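Local atomic coordinates of carbamate kinase (Aeropyrum pernix, PDB entry 2E9Y), a protein that probably catalyses the reversible transfer of a phosphoryl group between ATP and carbamate. Residues V152-P157 against R162-S167. Sequence-based numbering, arbitrary orientation.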
loop_
_atom_site.group_PDB
_atom_site.type_symbol
_atom_site.label_atom_id
_atom_site.label_comp_id
_atom_site.label_asym_id
_atom_site.label_seq_id
_atom_site.Cartn_x
_atom_site.Cartn_y
_atom_site.Cartn_z
ATOM N N VAL A 152 -6.896 12.026 -22.730
ATOM C CA VAL A 152 -8.037 11.802 -23.605
ATOM C C VAL A 152 -9.325 11.924 -22.800
ATOM O O VAL A 152 -9.413 11.424 -21.676
ATOM C CB VAL A 152 -7.974 10.408 -24.244
ATOM C CG1 VAL A 152 -9.183 10.188 -25.136
ATOM C CG2 VAL A 152 -6.687 10.272 -25.041
ATOM N N PHE A 153 -10.324 12.577 -23.382
ATOM C CA PHE A 153 -11.600 12.784 -22.704
ATOM C C PHE A 153 -12.798 12.316 -23.510
ATOM O O PHE A 153 -12.729 12.163 -24.728
ATOM C CB PHE A 153 -11.791 14.277 -22.397
ATOM C CG PHE A 153 -10.803 14.824 -21.414
ATOM C CD1 PHE A 153 -9.569 15.299 -21.844
ATOM C CD2 PHE A 153 -11.091 14.836 -20.055
ATOM C CE1 PHE A 153 -8.632 15.773 -20.932
ATOM C CE2 PHE A 153 -10.160 15.311 -19.137
ATOM C CZ PHE A 153 -8.928 15.779 -19.577
ATOM N N LYS A 154 -13.900 12.089 -22.805
ATOM C CA LYS A 154 -15.163 11.712 -23.420
ATOM C C LYS A 154 -16.195 12.670 -22.854
ATOM O O LYS A 154 -16.190 12.971 -21.656
ATOM C CB LYS A 154 -15.553 10.270 -23.085
ATOM C CG LYS A 154 -15.070 9.255 -24.109
ATOM C CD LYS A 154 -15.553 7.849 -23.774
ATOM C CE LYS A 154 -15.179 6.868 -24.878
ATOM N NZ LYS A 154 -13.733 6.952 -25.227
ATOM N N ARG A 155 -17.070 13.175 -23.712
ATOM C CA ARG A 155 -18.087 14.096 -23.248
ATOM C C ARG A 155 -19.145 13.342 -22.450
ATOM O O ARG A 155 -19.547 12.238 -22.817
ATOM C CB ARG A 155 -18.724 14.815 -24.442
ATOM C CG ARG A 155 -19.761 15.859 -24.065
ATOM C CD ARG A 155 -20.387 16.465 -25.306
ATOM N NE ARG A 155 -19.401 17.127 -26.156
ATOM C CZ ARG A 155 -18.833 18.297 -25.879
ATOM N NH1 ARG A 155 -19.151 18.948 -24.769
ATOM N NH2 ARG A 155 -17.948 18.817 -26.717
ATOM N N ASP A 156 -19.568 13.928 -21.336
ATOM C CA ASP A 156 -20.604 13.328 -20.496
ATOM C C ASP A 156 -21.891 14.077 -20.835
ATOM O O ASP A 156 -21.934 15.306 -20.759
ATOM C CB ASP A 156 -20.269 13.511 -19.012
ATOM C CG ASP A 156 -21.244 12.785 -18.099
ATOM O OD1 ASP A 156 -22.460 13.051 -18.186
ATOM O OD2 ASP A 156 -20.795 11.943 -17.293
ATOM N N PRO A 157 -22.952 13.347 -21.212
ATOM C CA PRO A 157 -24.253 13.908 -21.604
ATOM C C PRO A 157 -24.876 14.819 -20.536
ATOM O O PRO A 157 -25.709 15.667 -20.823
ATOM C CB PRO A 157 -25.211 12.747 -21.880
ATOM C CG PRO A 157 -24.633 11.531 -21.171
ATOM C CD PRO A 157 -23.070 11.888 -21.218
ATOM N N ARG A 162 -15.200 13.470 -18.992
ATOM C CA ARG A 162 -14.610 12.478 -18.103
ATOM C C ARG A 162 -13.274 12.098 -18.719
ATOM O O ARG A 162 -13.167 11.955 -19.941
ATOM C CB ARG A 162 -15.469 11.207 -18.013
ATOM C CG ARG A 162 -16.814 11.346 -17.311
ATOM C CD ARG A 162 -16.665 11.774 -15.851
ATOM N NE ARG A 162 -15.893 10.843 -15.023
ATOM C CZ ARG A 162 -16.341 9.679 -14.551
ATOM N NH1 ARG A 162 -17.573 9.267 -14.819
ATOM N NH2 ARG A 162 -15.555 8.931 -13.783
ATOM N N ARG A 163 -12.245 11.954 -17.894
ATOM C CA ARG A 163 -10.963 11.534 -18.430
ATOM C C ARG A 163 -11.117 10.037 -18.605
ATOM O O ARG A 163 -11.650 9.367 -17.724
ATOM C CB ARG A 163 -9.817 11.786 -17.451
ATOM C CG ARG A 163 -8.475 11.296 -18.002
ATOM C CD ARG A 163 -7.407 11.117 -16.932
ATOM N NE ARG A 163 -6.136 10.714 -17.535
ATOM C CZ ARG A 163 -5.024 10.443 -16.856
ATOM N NH1 ARG A 163 -5.007 10.524 -15.531
ATOM N NH2 ARG A 163 -3.923 10.098 -17.510
ATOM N N VAL A 164 -10.683 9.513 -19.744
ATOM C CA VAL A 164 -10.758 8.080 -19.982
ATOM C C VAL A 164 -9.325 7.582 -20.132
ATOM O O VAL A 164 -8.487 8.252 -20.731
ATOM C CB VAL A 164 -11.573 7.739 -21.263
ATOM C CG1 VAL A 164 -13.068 7.921 -20.995
ATOM C CG2 VAL A 164 -11.135 8.625 -22.414
ATOM N N VAL A 165 -9.046 6.416 -19.563
ATOM C CA VAL A 165 -7.715 5.834 -19.631
ATOM C C VAL A 165 -7.809 4.420 -20.181
ATOM O O VAL A 165 -8.876 3.805 -20.165
ATOM C CB VAL A 165 -7.040 5.782 -18.237
ATOM C CG1 VAL A 165 -6.868 7.188 -17.684
ATOM C CG2 VAL A 165 -7.860 4.927 -17.296
ATOM N N PRO A 166 -6.686 3.894 -20.692
ATOM C CA PRO A 166 -6.632 2.543 -21.255
ATOM C C PRO A 166 -6.904 1.433 -20.241
ATOM O O PRO A 166 -6.567 1.552 -19.064
ATOM C CB PRO A 166 -5.202 2.443 -21.788
ATOM C CG PRO A 166 -4.834 3.856 -22.091
ATOM C CD PRO A 166 -5.411 4.602 -20.912
ATOM N N SER A 167 -7.509 0.354 -20.718
ATOM C CA SER A 167 -7.773 -0.815 -19.884
ATOM C C SER A 167 -7.251 -1.999 -20.689
ATOM O O SER A 167 -8.023 -2.801 -21.208
ATOM C CB SER A 167 -9.268 -0.985 -19.611
ATOM O OG SER A 167 -9.488 -2.138 -18.807
HETATM O O HOH W 1 -6.343 10.304 -20.628
HETATM O O HOH W 2 -19.349 9.660 -17.000
#
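The beta hairpin of strands 152-155 and 161-165 pairs Lys154 with Arg162 as an antiparallel hydrogen-bonded pair: Arg162 N reaches Lys154 O at 2.9 Å, and Lys154 N reaches Arg162 O at 3.0 Å. Further along, Val164 N donates to Val152 O (3.0 Å). Phe153 and Arg163 form the intervening non-hydrogen-bonded pair. With CG beside its own backbone N (chi1 -65°), the Phe153 ring meets Arg163 obliquely, CD2 lying 3.7 Å from Arg163 CA and CE2 3.9 Å from Arg163 CB; the ring also packs on Ala142, Leu145 and Ser146 of helix 139-149 and meets Tyr137 of strand 136-137 edge to face. Trimming Phe153 to an alanine removes the ring, which would probably leave a gap between hairpin and helix and deprive Tyr137 of its edge-to-face partner. The hairpin belongs to a small antiparallel sheet, separate from the large mixed sheet of this amino acid kinase fold, and strand 131-133 pairs with strand 161-165. On the face opposite Phe153, Val164 divides its methyls: CG2 touches Val152 CG1 at 3.7 Å, and CG1 meets Lys154 CD, whose chain runs on to bond Pro129 O through NZ. Two waters bridge the strands. One joins Val152 N, Val164 O and NE of Arg163, whose NH2 makes a salt bridge with Glu211; another bridges Arg162 NH1 and Asp156 OD2 (2.7 Å from the water oxygen), a carboxylate also salt-bridged to Arg158.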